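Local coordinates for Ctr9 protein (Myceliophthora thermophila, PDB 6AF0), which is a tetratricopeptide-repeat protein that probably binds the RNA polymerase II complex, at residues F143-Q157 / K170-A184. Residues are numbered along the deposited sequence; the frame is centred on the assembly and turned at random.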
ATOM      1  N   PHE A 143     -43.736 -35.672 -15.155  1.00 77.85           N
ATOM      2  CA  PHE A 143     -42.437 -35.312 -15.704  1.00 76.04           C
ATOM      3  C   PHE A 143     -42.155 -33.852 -15.435  1.00 73.72           C
ATOM      4  O   PHE A 143     -41.047 -33.498 -15.052  1.00 88.67           O
ATOM      5  CB  PHE A 143     -42.375 -35.537 -17.205  1.00 77.42           C
ATOM      6  CG  PHE A 143     -42.471 -36.973 -17.625  1.00 81.46           C
ATOM      7  CD1 PHE A 143     -41.763 -37.976 -16.961  1.00 86.72           C
ATOM      8  CD2 PHE A 143     -43.238 -37.320 -18.725  1.00 84.63           C
ATOM      9  CE1 PHE A 143     -41.858 -39.299 -17.371  1.00 87.87           C
ATOM     10  CE2 PHE A 143     -43.337 -38.633 -19.135  1.00 86.16           C
ATOM     11  CZ  PHE A 143     -42.644 -39.622 -18.467  1.00 89.74           C
ATOM     12  N   LEU A 144     -43.153 -33.009 -15.666  1.00 68.04           N
ATOM     13  CA  LEU A 144     -43.070 -31.617 -15.264  1.00 66.88           C
ATOM     14  C   LEU A 144     -42.733 -31.472 -13.791  1.00 67.93           C
ATOM     15  O   LEU A 144     -41.729 -30.817 -13.450  1.00 65.60           O
ATOM     16  CB  LEU A 144     -44.372 -30.865 -15.553  1.00 69.43           C
ATOM     17  CG  LEU A 144     -44.360 -29.928 -16.757  1.00 71.86           C
ATOM     18  CD1 LEU A 144     -45.607 -29.065 -16.766  1.00 71.07           C
ATOM     19  CD2 LEU A 144     -43.137 -29.031 -16.793  1.00 69.55           C
ATOM     20  N   ALA A 145     -43.577 -32.078 -12.946  1.00 68.78           N
ATOM     21  CA  ALA A 145     -43.443 -32.051 -11.481  1.00 71.99           C
ATOM     22  C   ALA A 145     -42.029 -32.388 -11.024  1.00 73.74           C
ATOM     23  O   ALA A 145     -41.504 -31.744 -10.130  1.00 78.79           O
ATOM     24  CB  ALA A 145     -44.438 -33.012 -10.839  1.00 74.64           C
ATOM     25  N   ARG A 146     -41.423 -33.398 -11.638  1.00 77.99           N
ATOM     26  CA  ARG A 146     -40.053 -33.778 -11.318  1.00 88.21           C
ATOM     27  C   ARG A 146     -39.088 -32.666 -11.608  1.00 88.15           C
ATOM     28  O   ARG A 146     -38.256 -32.317 -10.782  1.00 80.33           O
ATOM     29  CB  ARG A 146     -39.631 -35.003 -12.119  1.00102.56           C
ATOM     30  CG  ARG A 146     -40.310 -36.275 -11.668  1.00123.93           C
ATOM     31  CD  ARG A 146     -40.073 -36.501 -10.194  1.00132.53           C
ATOM     32  NE  ARG A 146     -38.698 -36.879  -9.902  1.00135.98           N
ATOM     33  CZ  ARG A 146     -38.339 -38.045  -9.375  1.00138.71           C
ATOM     34  NH1 ARG A 146     -39.259 -38.965  -9.066  1.00123.12           N
ATOM     35  NH2 ARG A 146     -37.052 -38.291  -9.148  1.00147.47           N
ATOM     36  N   GLY A 147     -39.189 -32.120 -12.804  1.00 90.53           N
ATOM     37  CA  GLY A 147     -38.355 -30.998 -13.168  1.00 90.83           C
ATOM     38  C   GLY A 147     -38.460 -29.919 -12.111  1.00 80.10           C
ATOM     39  O   GLY A 147     -37.457 -29.537 -11.482  1.00 70.33           O
ATOM     40  N   VAL A 148     -39.689 -29.463 -11.894  1.00 66.72           N
ATOM     41  CA  VAL A 148     -39.908 -28.303 -11.053  1.00 64.27           C
ATOM     42  C   VAL A 148     -39.342 -28.569  -9.669  1.00 67.64           C
ATOM     43  O   VAL A 148     -38.618 -27.746  -9.112  1.00 72.30           O
ATOM     44  CB  VAL A 148     -41.387 -27.943 -10.976  1.00 56.44           C
ATOM     45  CG1 VAL A 148     -41.605 -26.811 -10.000  1.00 56.97           C
ATOM     46  CG2 VAL A 148     -41.876 -27.536 -12.343  1.00 57.78           C
ATOM     47  N   LEU A 149     -39.660 -29.737  -9.139  1.00 69.34           N
ATOM     48  CA  LEU A 149     -39.233 -30.110  -7.810  1.00 70.93           C
ATOM     49  C   LEU A 149     -37.738 -30.016  -7.748  1.00 68.05           C
ATOM     50  O   LEU A 149     -37.171 -29.407  -6.858  1.00 72.93           O
ATOM     51  CB  LEU A 149     -39.659 -31.546  -7.498  1.00 75.74           C
ATOM     52  CG  LEU A 149     -39.338 -32.098  -6.104  1.00 72.83           C
ATOM     53  CD1 LEU A 149     -40.382 -31.651  -5.105  1.00 73.68           C
ATOM     54  CD2 LEU A 149     -39.285 -33.611  -6.158  1.00 79.59           C
ATOM     55  N   ILE A 150     -37.090 -30.618  -8.717  1.00 70.08           N
ATOM     56  CA  ILE A 150     -35.656 -30.686  -8.684  1.00 71.00           C
ATOM     57  C   ILE A 150     -35.093 -29.267  -8.674  1.00 72.80           C
ATOM     58  O   ILE A 150     -34.184 -28.962  -7.897  1.00 71.54           O
ATOM     59  CB  ILE A 150     -35.108 -31.545  -9.843  1.00 72.92           C
ATOM     60  CG1 ILE A 150     -35.585 -33.004  -9.691  1.00 69.30           C
ATOM     61  CG2 ILE A 150     -33.580 -31.509  -9.870  1.00 72.49           C
ATOM     62  CD1 ILE A 150     -35.200 -33.908 -10.837  1.00 68.75           C
ATOM     63  N   LEU A 151     -35.655 -28.390  -9.496  1.00 71.44           N
ATOM     64  CA  LEU A 151     -35.243 -26.977  -9.495  1.00 70.45           C
ATOM     65  C   LEU A 151     -35.382 -26.328  -8.118  1.00 69.41           C
ATOM     66  O   LEU A 151     -34.426 -25.784  -7.568  1.00 80.52           O
ATOM     67  CB  LEU A 151     -36.070 -26.156 -10.490  1.00 73.36           C
ATOM     68  CG  LEU A 151     -35.797 -26.308 -12.001  1.00 70.80           C
ATOM     69  CD1 LEU A 151     -36.764 -25.415 -12.756  1.00 65.60           C
ATOM     70  CD2 LEU A 151     -34.356 -26.013 -12.412  1.00 62.54           C
ATOM     71  N   LEU A 152     -36.579 -26.388  -7.565  1.00 61.64           N
ATOM     72  CA  LEU A 152     -36.826 -25.853  -6.239  1.00 63.94           C
ATOM     73  C   LEU A 152     -35.910 -26.414  -5.143  1.00 69.88           C
ATOM     74  O   LEU A 152     -35.570 -25.714  -4.197  1.00 83.83           O
ATOM     75  CB  LEU A 152     -38.268 -26.110  -5.849  1.00 63.42           C
ATOM     76  CG  LEU A 152     -39.350 -25.488  -6.722  1.00 61.03           C
ATOM     77  CD1 LEU A 152     -40.692 -25.976  -6.250  1.00 69.56           C
ATOM     78  CD2 LEU A 152     -39.332 -23.989  -6.625  1.00 63.10           C
ATOM     79  N   LYS A 153     -35.539 -27.677  -5.252  1.00 73.95           N
ATOM     80  CA  LYS A 153     -34.628 -28.284  -4.292  1.00 77.10           C
ATOM     81  C   LYS A 153     -33.210 -27.820  -4.608  1.00 80.38           C
ATOM     82  O   LYS A 153     -32.428 -27.541  -3.716  1.00 93.73           O
ATOM     83  CB  LYS A 153     -34.732 -29.821  -4.343  1.00 81.53           C
ATOM     84  CG  LYS A 153     -34.781 -30.516  -2.974  1.00 90.76           C
ATOM     85  CD  LYS A 153     -35.534 -31.852  -2.985  1.00 90.83           C
ATOM     86  CE  LYS A 153     -35.037 -32.767  -4.097  1.00 90.90           C
ATOM     87  NZ  LYS A 153     -35.657 -34.119  -4.075  1.00 85.18           N
ATOM     88  N   ALA A 154     -32.884 -27.726  -5.888  1.00 81.81           N
ATOM     89  CA  ALA A 154     -31.528 -27.393  -6.301  1.00 82.86           C
ATOM     90  C   ALA A 154     -31.129 -26.001  -5.883  1.00 80.13           C
ATOM     91  O   ALA A 154     -29.971 -25.780  -5.542  1.00 83.24           O
ATOM     92  CB  ALA A 154     -31.380 -27.523  -7.803  1.00 84.98           C
ATOM     93  N   SER A 155     -32.077 -25.064  -5.930  1.00 75.91           N
ATOM     94  CA  SER A 155     -31.810 -23.673  -5.527  1.00 71.79           C
ATOM     95  C   SER A 155     -31.475 -23.534  -4.026  1.00 74.95           C
ATOM     96  O   SER A 155     -30.727 -22.633  -3.619  1.00 66.14           O
ATOM     97  CB  SER A 155     -32.987 -22.775  -5.883  1.00 65.17           C
ATOM     98  OG  SER A 155     -32.741 -21.424  -5.502  1.00 60.94           O
ATOM     99  N   LEU A 156     -32.008 -24.447  -3.215  1.00 79.45           N
ATOM    100  CA  LEU A 156     -31.715 -24.484  -1.778  1.00 82.78           C
ATOM    101  C   LEU A 156     -30.336 -25.043  -1.396  1.00 86.84           C
ATOM    102  O   LEU A 156     -29.945 -24.971  -0.233  1.00 88.75           O
ATOM    103  CB  LEU A 156     -32.789 -25.278  -1.055  1.00 82.67           C
ATOM    104  CG  LEU A 156     -34.171 -24.631  -1.055  1.00 90.59           C
ATOM    105  CD1 LEU A 156     -35.218 -25.552  -0.431  1.00 90.16           C
ATOM    106  CD2 LEU A 156     -34.124 -23.306  -0.310  1.00 94.31           C
ATOM    107  N   GLN A 157     -29.607 -25.608  -2.349  1.00 85.50           N
ATOM    108  CA  GLN A 157     -28.276 -26.109  -2.070  1.00 89.11           C
ATOM    109  C   GLN A 157     -27.414 -24.910  -1.738  1.00 87.00           C
ATOM    110  O   GLN A 157     -27.396 -23.969  -2.510  1.00 89.31           O
ATOM    111  CB  GLN A 157     -27.727 -26.871  -3.283  1.00 89.48           C
ATOM    112  CG  GLN A 157     -28.414 -28.221  -3.512  1.00 91.80           C
ATOM    113  CD  GLN A 157     -27.676 -29.411  -2.901  1.00 91.35           C
ATOM    114  OE1 GLN A 157     -27.077 -29.322  -1.820  1.00 90.60           O
ATOM    115  NE2 GLN A 157     -27.722 -30.539  -3.598  1.00 93.34           N
ATOM    116  N   LYS A 170     -25.455 -29.782  -7.006  1.00110.39           N
ATOM    117  CA  LYS A 170     -26.408 -28.901  -7.681  1.00105.72           C
ATOM    118  C   LYS A 170     -26.393 -29.102  -9.204  1.00 96.72           C
ATOM    119  O   LYS A 170     -27.445 -29.290  -9.826  1.00 83.24           O
ATOM    120  CB  LYS A 170     -26.136 -27.435  -7.314  1.00102.47           C
ATOM    121  CG  LYS A 170     -26.699 -26.432  -8.305  1.00103.57           C
ATOM    122  CD  LYS A 170     -26.746 -25.027  -7.732  1.00105.54           C
ATOM    123  CE  LYS A 170     -27.479 -24.082  -8.673  1.00102.38           C
ATOM    124  NZ  LYS A 170     -27.751 -22.761  -8.054  1.00 96.13           N
ATOM    125  N   ALA A 171     -25.199 -29.087  -9.789  1.00 95.39           N
ATOM    126  CA  ALA A 171     -25.040 -29.262 -11.232  1.00 95.93           C
ATOM    127  C   ALA A 171     -25.727 -30.541 -11.736  1.00 95.80           C
ATOM    128  O   ALA A 171     -26.508 -30.506 -12.692  1.00 96.37           O
ATOM    129  CB  ALA A 171     -23.572 -29.273 -11.589  1.00 94.49           C
ATOM    130  N   GLU A 172     -25.452 -31.665 -11.086  1.00 86.58           N
ATOM    131  CA  GLU A 172     -26.100 -32.916 -11.455  1.00 90.79           C
ATOM    132  C   GLU A 172     -27.615 -32.873 -11.285  1.00 90.89           C
ATOM    133  O   GLU A 172     -28.366 -33.405 -12.108  1.00 86.92           O
ATOM    134  CB  GLU A 172     -25.519 -34.078 -10.652  1.00 98.64           C
ATOM    135  CG  GLU A 172     -24.139 -34.490 -11.134  1.00110.50           C
ATOM    136  CD  GLU A 172     -23.974 -34.340 -12.643  1.00112.27           C
ATOM    137  OE1 GLU A 172     -24.670 -35.056 -13.401  1.00122.21           O
ATOM    138  OE2 GLU A 172     -23.161 -33.494 -13.086  1.00 91.15           O
ATOM    139  N   GLN A 173     -28.058 -32.241 -10.209  1.00 88.21           N
ATOM    140  CA  GLN A 173     -29.475 -32.067  -9.960  1.00 85.85           C
ATOM    141  C   GLN A 173     -30.122 -31.252 -11.081  1.00 90.32           C
ATOM    142  O   GLN A 173     -31.229 -31.556 -11.534  1.00 87.16           O
ATOM    143  CB  GLN A 173     -29.683 -31.365  -8.624  1.00 88.71           C
ATOM    144  CG  GLN A 173     -30.571 -32.135  -7.663  1.00 92.07           C
ATOM    145  CD  GLN A 173     -30.746 -31.455  -6.311  1.00 86.33           C
ATOM    146  OE1 GLN A 173     -29.945 -30.614  -5.883  1.00 80.65           O
ATOM    147  NE2 GLN A 173     -31.802 -31.831  -5.624  1.00 87.00           N
ATOM    148  N   LEU A 174     -29.416 -30.218 -11.532  1.00 92.31           N
ATOM    149  CA  LEU A 174     -29.895 -29.402 -12.650  1.00 91.08           C
ATOM    150  C   LEU A 174     -30.032 -30.259 -13.901  1.00 91.22           C
ATOM    151  O   LEU A 174     -31.036 -30.162 -14.610  1.00 88.60           O
ATOM    152  CB  LEU A 174     -28.968 -28.203 -12.915  1.00 87.39           C
ATOM    153  CG  LEU A 174     -28.922 -27.111 -11.829  1.00 81.39           C
ATOM    154  CD1 LEU A 174     -27.832 -26.110 -12.148  1.00 76.19           C
ATOM    155  CD2 LEU A 174     -30.251 -26.399 -11.635  1.00 75.67           C
ATOM    156  N   ARG A 175     -29.033 -31.107 -14.151  1.00 94.13           N
ATOM    157  CA  ARG A 175     -29.076 -32.040 -15.283  1.00 92.13           C
ATOM    158  C   ARG A 175     -30.288 -32.946 -15.194  1.00 89.72           C
ATOM    159  O   ARG A 175     -30.952 -33.179 -16.198  1.00 89.11           O
ATOM    160  CB  ARG A 175     -27.806 -32.870 -15.364  1.00 92.86           C
ATOM    161  CG  ARG A 175     -26.626 -32.072 -15.863  1.00102.54           C
ATOM    162  CD  ARG A 175     -25.328 -32.821 -15.649  1.00119.46           C
ATOM    163  NE  ARG A 175     -24.208 -32.156 -16.315  1.00138.86           N
ATOM    164  CZ  ARG A 175     -22.925 -32.367 -16.030  1.00149.40           C
ATOM    165  NH1 ARG A 175     -22.583 -33.226 -15.081  1.00148.10           N
ATOM    166  NH2 ARG A 175     -21.971 -31.725 -16.699  1.00153.20           N
ATOM    167  N   ASN A 176     -30.592 -33.436 -13.993  1.00 88.56           N
ATOM    168  CA  ASN A 176     -31.748 -34.311 -13.812  1.00 88.31           C
ATOM    169  C   ASN A 176     -33.025 -33.579 -14.140  1.00 81.72           C
ATOM    170  O   ASN A 176     -33.876 -34.104 -14.837  1.00 76.98           O
ATOM    171  CB  ASN A 176     -31.826 -34.859 -12.389  1.00 93.64           C
ATOM    172  CG  ASN A 176     -30.750 -35.887 -12.093  1.00 98.69           C
ATOM    173  OD1 ASN A 176     -30.276 -36.591 -12.990  1.00 93.73           O
ATOM    174  ND2 ASN A 176     -30.370 -35.992 -10.819  1.00107.57           N
ATOM    175  N   ALA A 177     -33.151 -32.362 -13.625  1.00 82.52           N
ATOM    176  CA  ALA A 177     -34.294 -31.496 -13.943  1.00 76.94           C
ATOM    177  C   ALA A 177     -34.437 -31.299 -15.445  1.00 77.38           C
ATOM    178  O   ALA A 177     -35.534 -31.408 -16.016  1.00 73.87           O
ATOM    179  CB  ALA A 177     -34.121 -30.152 -13.269  1.00 75.03           C
ATOM    180  N   LEU A 178     -33.306 -31.024 -16.083  1.00 76.44           N
ATOM    181  CA  LEU A 178     -33.280 -30.787 -17.511  1.00 78.69           C
ATOM    182  C   LEU A 178     -33.813 -32.020 -18.270  1.00 83.28           C
ATOM    183  O   LEU A 178     -34.690 -31.910 -19.139  1.00 83.54           O
ATOM    184  CB  LEU A 178     -31.859 -30.389 -17.954  1.00 79.03           C
ATOM    185  CG  LEU A 178     -31.651 -30.038 -19.434  1.00 80.61           C
ATOM    186  CD1 LEU A 178     -32.614 -28.954 -19.867  1.00 76.78           C
ATOM    187  CD2 LEU A 178     -30.213 -29.619 -19.731  1.00 85.80           C
ATOM    188  N   LYS A 179     -33.330 -33.198 -17.893  1.00 88.51           N
ATOM    189  CA  LYS A 179     -33.743 -34.456 -18.538  1.00 90.59           C
ATOM    190  C   LYS A 179     -35.241 -34.792 -18.320  1.00 79.99           C
ATOM    191  O   LYS A 179     -35.901 -35.383 -19.173  1.00 83.33           O
ATOM    192  CB  LYS A 179     -32.879 -35.615 -18.029  1.00 95.68           C
ATOM    193  CG  LYS A 179     -32.555 -36.654 -19.089  1.00106.95           C
ATOM    194  CD  LYS A 179     -31.296 -36.264 -19.839  1.00113.22           C
ATOM    195  CE  LYS A 179     -30.781 -37.397 -20.698  1.00117.81           C
ATOM    196  NZ  LYS A 179     -29.665 -36.886 -21.540  1.00123.64           N
ATOM    197  N   SER A 180     -35.765 -34.423 -17.166  1.00 71.13           N
ATOM    198  CA  SER A 180     -37.167 -34.610 -16.875  1.00 71.83           C
ATOM    199  C   SER A 180     -37.990 -33.644 -17.680  1.00 73.33           C
ATOM    200  O   SER A 180     -39.063 -33.992 -18.169  1.00 67.45           O
ATOM    201  CB  SER A 180     -37.432 -34.376 -15.392  1.00 75.62           C
ATOM    202  OG  SER A 180     -36.643 -35.259 -14.599  1.00 81.53           O
ATOM    203  N   PHE A 181     -37.499 -32.413 -17.795  1.00 79.80           N
ATOM    204  CA  PHE A 181     -38.189 -31.413 -18.603  1.00 78.45           C
ATOM    205  C   PHE A 181     -38.142 -31.807 -20.073  1.00 80.71           C
ATOM    206  O   PHE A 181     -39.133 -31.646 -20.794  1.00 77.73           O
ATOM    207  CB  PHE A 181     -37.583 -30.022 -18.416  1.00 76.92           C
ATOM    208  CG  PHE A 181     -38.008 -29.327 -17.150  1.00 70.41           C
ATOM    209  CD1 PHE A 181     -39.342 -29.104 -16.880  1.00 68.27           C
ATOM    210  CD2 PHE A 181     -37.060 -28.850 -16.253  1.00 70.19           C
ATOM    211  CE1 PHE A 181     -39.726 -28.459 -15.720  1.00 70.01           C
ATOM    212  CE2 PHE A 181     -37.427 -28.203 -15.091  1.00 64.31           C
ATOM    213  CZ  PHE A 181     -38.767 -28.004 -14.827  1.00 68.45           C
ATOM    214  N   GLU A 182     -36.990 -32.328 -20.505  1.00 81.37           N
ATOM    215  CA  GLU A 182     -36.825 -32.814 -21.882  1.00 87.25           C
ATOM    216  C   GLU A 182     -37.697 -34.031 -22.202  1.00 81.33           C
ATOM    217  O   GLU A 182     -38.203 -34.186 -23.323  1.00 78.30           O
ATOM    218  CB  GLU A 182     -35.354 -33.080 -22.209  1.00 90.94           C
ATOM    219  CG  GLU A 182     -34.784 -32.015 -23.142  1.00105.95           C
ATOM    220  CD  GLU A 182     -33.269 -31.993 -23.178  1.00121.55           C
ATOM    221  OE1 GLU A 182     -32.633 -32.945 -22.666  1.00137.65           O
ATOM    222  OE2 GLU A 182     -32.719 -31.003 -23.711  1.00124.87           O
ATOM    223  N   GLU A 183     -37.890 -34.881 -21.204  1.00 77.97           N
ATOM    224  CA  GLU A 183     -38.820 -35.994 -21.321  1.00 79.02           C
ATOM    225  C   GLU A 183     -40.265 -35.495 -21.512  1.00 76.91           C
ATOM    226  O   GLU A 183     -40.967 -35.988 -22.403  1.00 73.34           O
ATOM    227  CB  GLU A 183     -38.687 -36.924 -20.108  1.00 82.77           C
ATOM    228  CG  GLU A 183     -39.846 -37.882 -19.879  1.00 89.31           C
ATOM    229  CD  GLU A 183     -39.973 -38.959 -20.942  1.00102.13           C
ATOM    230  OE1 GLU A 183     -39.899 -40.153 -20.575  1.00103.43           O
ATOM    231  OE2 GLU A 183     -40.159 -38.632 -22.139  1.00109.01           O
ATOM    232  N   ALA A 184     -40.691 -34.522 -20.697  1.00 74.85           N
ATOM    233  CA  ALA A 184     -42.023 -33.872 -20.835  1.00 77.34           C
ATOM    234  C   ALA A 184     -42.245 -33.237 -22.211  1.00 82.73           C
ATOM    235  O   ALA A 184     -43.376 -33.212 -22.728  1.00 77.49           O
ATOM    236  CB  ALA A 184     -42.206 -32.806 -19.772  1.00 74.31           C
TER
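Helices 140-155 and 168-188, consecutive in the N-terminal part of this TPR-containing chain, pack antiparallel, in a manner consistent with the helix pairs of a TPR array. The axes diverge only 21° from exact antiparallel and approach to 7.8 Å. The backbones come nearest at Gly-147, whose CA lies 4.2 Å from CA of Ala-177. With no side chain on Gly-147, the Phe-181 ring enters a hole formed by Leu-144, Gly-147, Val-148 and Leu-151. Gly-147 CA makes a CH-pi contact over one face, 3.7 Å from the Phe-181 ring centroid, while Leu-144 CD2 and Leu-151 CD1 meet the ring edge. From the other helix, Ile-150 is a knob among Gln-173, Asn-176, Ala-177 and Ser-180, its CD1 lying 3.8 Å from Asn-176 CB.

At one end, Glu-183 CG sits almost exactly over the centre of the Phe-143 ring, 4° off its normal. The chi1 of 163° places this CG opposite the backbone N; the chain then bends at chi2, and the carboxylate, still beside the ring rim, pairs through OE2 with Arg-186. At the other end, Gln-157 NE2 donates a nearly straight bond to Gln-173 OE1 (3.2 Å), approaching from above the carbonyl plane, with the two amides nearly perpendicular. A leucine in place of Gln-173 would probably leave the Gln-157 amide without this acceptor and freer to turn.

Around the pair, helix 82-101 brings Trp-93 against Leu-144 and Val-148, helix 118-135 meets Arg-146 through Leu-129, and helix 193-205 packs on Leu-151 and Leu-174.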